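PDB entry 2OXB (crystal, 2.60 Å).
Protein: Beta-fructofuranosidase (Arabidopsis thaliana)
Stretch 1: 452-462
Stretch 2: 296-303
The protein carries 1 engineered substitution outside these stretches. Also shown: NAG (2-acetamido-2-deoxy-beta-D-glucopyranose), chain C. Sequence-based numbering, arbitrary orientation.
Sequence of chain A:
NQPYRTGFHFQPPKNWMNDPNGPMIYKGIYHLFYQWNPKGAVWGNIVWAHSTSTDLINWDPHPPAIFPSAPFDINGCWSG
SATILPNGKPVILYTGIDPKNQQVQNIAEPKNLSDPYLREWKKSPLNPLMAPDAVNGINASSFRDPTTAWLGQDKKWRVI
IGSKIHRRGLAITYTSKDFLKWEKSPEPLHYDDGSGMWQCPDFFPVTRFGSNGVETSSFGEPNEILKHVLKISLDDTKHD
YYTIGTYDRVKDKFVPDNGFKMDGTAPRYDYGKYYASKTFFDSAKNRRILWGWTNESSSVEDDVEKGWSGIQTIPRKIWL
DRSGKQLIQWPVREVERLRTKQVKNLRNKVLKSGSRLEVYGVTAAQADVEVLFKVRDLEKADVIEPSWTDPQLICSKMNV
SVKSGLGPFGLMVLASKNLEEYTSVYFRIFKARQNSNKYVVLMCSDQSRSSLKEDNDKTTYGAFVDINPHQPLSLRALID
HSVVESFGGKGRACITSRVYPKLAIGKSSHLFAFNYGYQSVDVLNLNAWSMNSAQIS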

# COMPACT_ATOMS: atom_id res chain seq x y z
N LEU A 452 8.69 -13.37 -20.36
CA LEU A 452 8.91 -14.61 -21.11
C LEU A 452 9.36 -15.77 -20.23
O LEU A 452 9.17 -16.94 -20.59
CB LEU A 452 9.95 -14.39 -22.21
CG LEU A 452 9.48 -13.74 -23.50
CD1 LEU A 452 10.66 -13.44 -24.39
CD2 LEU A 452 8.50 -14.67 -24.20
N LYS A 453 9.95 -15.44 -19.08
CA LYS A 453 10.41 -16.46 -18.14
C LYS A 453 9.21 -17.01 -17.37
O LYS A 453 8.65 -16.32 -16.51
CB LYS A 453 11.43 -15.84 -17.19
CG LYS A 453 12.00 -16.81 -16.19
CD LYS A 453 13.14 -16.19 -15.40
CE LYS A 453 13.75 -17.24 -14.48
NZ LYS A 453 14.94 -16.74 -13.79
N GLU A 454 8.80 -18.24 -17.68
CA GLU A 454 7.65 -18.88 -17.05
C GLU A 454 7.70 -18.83 -15.53
O GLU A 454 6.66 -18.86 -14.86
CB GLU A 454 7.51 -20.34 -17.53
CG GLU A 454 6.22 -21.05 -17.08
CD GLU A 454 6.18 -22.54 -17.46
OE1 GLU A 454 6.31 -22.85 -18.67
OE2 GLU A 454 6.00 -23.39 -16.55
N ASP A 455 8.91 -18.73 -14.98
CA ASP A 455 9.07 -18.67 -13.53
C ASP A 455 8.90 -17.26 -12.96
O ASP A 455 9.88 -16.59 -12.67
CB ASP A 455 10.45 -19.20 -13.11
CG ASP A 455 10.50 -20.71 -13.07
OD1 ASP A 455 9.57 -21.31 -12.48
OD2 ASP A 455 11.46 -21.30 -13.61
N ASN A 456 7.65 -16.84 -12.79
CA ASN A 456 7.33 -15.53 -12.23
C ASN A 456 5.89 -15.53 -11.74
O ASN A 456 5.09 -16.34 -12.18
CB ASN A 456 7.50 -14.41 -13.27
CG ASN A 456 8.96 -13.99 -13.48
OD1 ASN A 456 9.62 -13.50 -12.56
ND2 ASN A 456 9.45 -14.17 -14.70
N ASP A 457 5.57 -14.62 -10.84
CA ASP A 457 4.22 -14.50 -10.29
C ASP A 457 3.32 -13.85 -11.34
O ASP A 457 3.06 -12.65 -11.30
CB ASP A 457 4.29 -13.63 -9.03
CG ASP A 457 3.29 -14.04 -7.98
OD1 ASP A 457 3.47 -13.64 -6.80
OD2 ASP A 457 2.33 -14.75 -8.33
N LYS A 458 2.85 -14.66 -12.29
CA LYS A 458 1.98 -14.17 -13.38
C LYS A 458 0.50 -13.97 -13.03
O LYS A 458 -0.30 -13.66 -13.92
CB LYS A 458 2.05 -15.14 -14.58
CG LYS A 458 2.80 -14.61 -15.78
CD LYS A 458 4.28 -14.41 -15.45
CE LYS A 458 5.01 -13.80 -16.63
NZ LYS A 458 4.35 -12.52 -17.04
N THR A 459 0.14 -14.14 -11.76
CA THR A 459 -1.24 -13.99 -11.34
C THR A 459 -1.77 -12.59 -11.62
O THR A 459 -1.19 -11.59 -11.21
CB THR A 459 -1.46 -14.33 -9.83
OG1 THR A 459 -1.45 -13.13 -9.04
CG2 THR A 459 -0.38 -15.27 -9.32
N THR A 460 -2.89 -12.55 -12.33
CA THR A 460 -3.56 -11.31 -12.68
C THR A 460 -4.45 -10.83 -11.53
O THR A 460 -5.11 -11.63 -10.86
CB THR A 460 -4.44 -11.52 -13.93
OG1 THR A 460 -3.59 -11.84 -15.04
CG2 THR A 460 -5.25 -10.28 -14.24
N TYR A 461 -4.46 -9.52 -11.32
CA TYR A 461 -5.24 -8.90 -10.25
C TYR A 461 -6.44 -8.16 -10.82
O TYR A 461 -6.36 -7.60 -11.91
CB TYR A 461 -4.36 -7.90 -9.49
CG TYR A 461 -3.01 -8.43 -9.08
CD1 TYR A 461 -2.88 -9.36 -8.05
CD2 TYR A 461 -1.85 -8.01 -9.73
CE1 TYR A 461 -1.62 -9.84 -7.67
CE2 TYR A 461 -0.58 -8.48 -9.36
CZ TYR A 461 -0.48 -9.39 -8.33
OH TYR A 461 0.77 -9.84 -7.95
N GLY A 462 -7.54 -8.14 -10.07
CA GLY A 462 -8.73 -7.44 -10.53
C GLY A 462 -9.33 -6.46 -9.53
O GLY A 462 -9.07 -6.57 -8.32
C1 NAG C . 4.62 -13.09 -1.79
C2 NAG C . 3.30 -13.41 -2.51
C3 NAG C . 3.38 -14.71 -3.35
C4 NAG C . 4.68 -14.84 -4.14
C5 NAG C . 5.83 -14.59 -3.17
C6 NAG C . 7.25 -14.76 -3.71
C7 NAG C . 1.76 -14.75 -1.22
C8 NAG C . 2.37 -15.48 -0.04
N2 NAG C . 2.24 -13.55 -1.53
O3 NAG C . 2.27 -14.79 -4.23
O4 NAG C . 4.77 -16.15 -4.68
O5 NAG C . 5.73 -13.25 -2.67
O6 NAG C . 8.20 -14.64 -2.66
O7 NAG C . 0.85 -15.28 -1.86
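Stretch 2 296-303: ESSSVEDD

Two loops that lie far apart in sequence can meet without forming a sheet, through a backbone hydrogen bond and side-chain contacts around it. The packing of residues 296-303 against residues 452-462 of this beta-fructofuranosidase is a compact example, burying 289 Å² in all. Stretch 2 begins as an irregular segment through S299, which occupies the N-cap position, and turns helical from V300 onward; stretch 1 is loop or turn until a strand starts at Y461. The two chains run in opposite directions where they meet: N456 lies nearest S298, with CA atoms 4.9 Å apart, and D457 lies nearest S297, with CA atoms 4.7 Å apart, so that a step forward along one is a step back along the other.

Along stretch 1, L452 stays out of reach and contact begins at K453. Its CA-to-CB bond points toward stretch 2, and all four chi angles are t, so the side chain is fully extended. This reach brings K453 NZ to 3.1 Å from D302 OD2, a hydrogen-bonded salt bridge to the first turn of the helix. E454 makes no contact, and D455 passes S299 more loosely, its O standing 4.4 Å from S299 N.

N456 adopts an extended backbone, with phi/psi of -161/159. Its CB points sideways, yet the end of the side chain comes nearer to stretch 2, placing N456 OD1 3.8 Å from S298 CA and 4.0 Å from S298 CB. The amide also braces its own loop, since N456 ND2 donates to K453 O at 2.9 Å.

D457 is the centre of the backbone contact. D457 N donates to S297 O at 2.7 Å with an N-H...acceptor angle of 150°, a short bond that ties the two main chains together. The side chains converge at the same point: both CB atoms face the opposing stretch, and D457 CB lies 3.2 Å from S297 CB. S297, a loop residue with phi/psi of -73/2, has more area covered by the other stretch than any other residue here. D457 OD1 meanwhile accepts a hydrogen bond from O3 of the NAG sugar at 3.1 Å, while C6 of that sugar approaches E296 O at 3.3 Å, so the glycan touches both stretches.

Beyond this point the chains part. K458 points away, and T459 and T460 are out of reach. Y461 turns back toward stretch 2, but Y461 OH remains 4.1 Å from S297 OG, a peripheral approach to the same serine.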

# COMPACT_ATOMS: atom_id res chain seq x y z
N GLU A 296 7.91 -9.67 -3.80
CA GLU A 296 8.78 -9.82 -4.94
C GLU A 296 8.15 -10.95 -5.76
O GLU A 296 8.17 -12.09 -5.32
CB GLU A 296 10.15 -10.25 -4.47
CG GLU A 296 11.24 -10.07 -5.48
CD GLU A 296 11.75 -8.65 -5.52
OE1 GLU A 296 12.15 -8.17 -4.45
OE2 GLU A 296 11.74 -8.03 -6.62
N SER A 297 7.59 -10.64 -6.94
CA SER A 297 6.95 -11.66 -7.78
C SER A 297 7.90 -12.63 -8.49
O SER A 297 7.47 -13.49 -9.25
CB SER A 297 6.06 -11.00 -8.85
OG SER A 297 4.83 -10.52 -8.31
N SER A 298 9.20 -12.49 -8.24
CA SER A 298 10.19 -13.37 -8.85
C SER A 298 10.51 -14.51 -7.91
O SER A 298 10.44 -14.36 -6.69
CB SER A 298 11.48 -12.61 -9.15
OG SER A 298 12.21 -12.41 -7.95
N SER A 299 10.87 -15.65 -8.47
CA SER A 299 11.20 -16.80 -7.65
C SER A 299 12.38 -16.46 -6.75
O SER A 299 13.24 -15.66 -7.10
CB SER A 299 11.56 -17.99 -8.55
OG SER A 299 12.85 -17.81 -9.12
N VAL A 300 12.42 -17.09 -5.58
CA VAL A 300 13.49 -16.87 -4.62
C VAL A 300 14.84 -17.14 -5.24
O VAL A 300 15.81 -16.45 -4.95
CB VAL A 300 13.32 -17.78 -3.39
CG1 VAL A 300 14.44 -17.54 -2.38
CG2 VAL A 300 11.95 -17.55 -2.77
N GLU A 301 14.91 -18.15 -6.09
CA GLU A 301 16.17 -18.47 -6.74
C GLU A 301 16.71 -17.19 -7.40
O GLU A 301 17.91 -17.04 -7.60
CB GLU A 301 15.95 -19.62 -7.76
CG GLU A 301 17.12 -19.90 -8.71
CD GLU A 301 17.24 -21.37 -9.10
OE1 GLU A 301 17.89 -22.13 -8.35
OE2 GLU A 301 16.68 -21.77 -10.16
N ASP A 302 15.81 -16.25 -7.70
CA ASP A 302 16.21 -14.99 -8.30
C ASP A 302 16.69 -14.00 -7.25
O ASP A 302 17.71 -13.33 -7.44
CB ASP A 302 15.05 -14.37 -9.09
CG ASP A 302 15.17 -14.62 -10.58
OD1 ASP A 302 16.24 -14.26 -11.15
OD2 ASP A 302 14.21 -15.17 -11.18
N ASP A 303 15.97 -13.90 -6.14
CA ASP A 303 16.35 -12.98 -5.08
C ASP A 303 17.76 -13.34 -4.65
O ASP A 303 18.55 -12.47 -4.25
CB ASP A 303 15.42 -13.11 -3.86
CG ASP A 303 13.95 -12.93 -4.21
OD1 ASP A 303 13.64 -12.44 -5.33
OD2 ASP A 303 13.11 -13.27 -3.36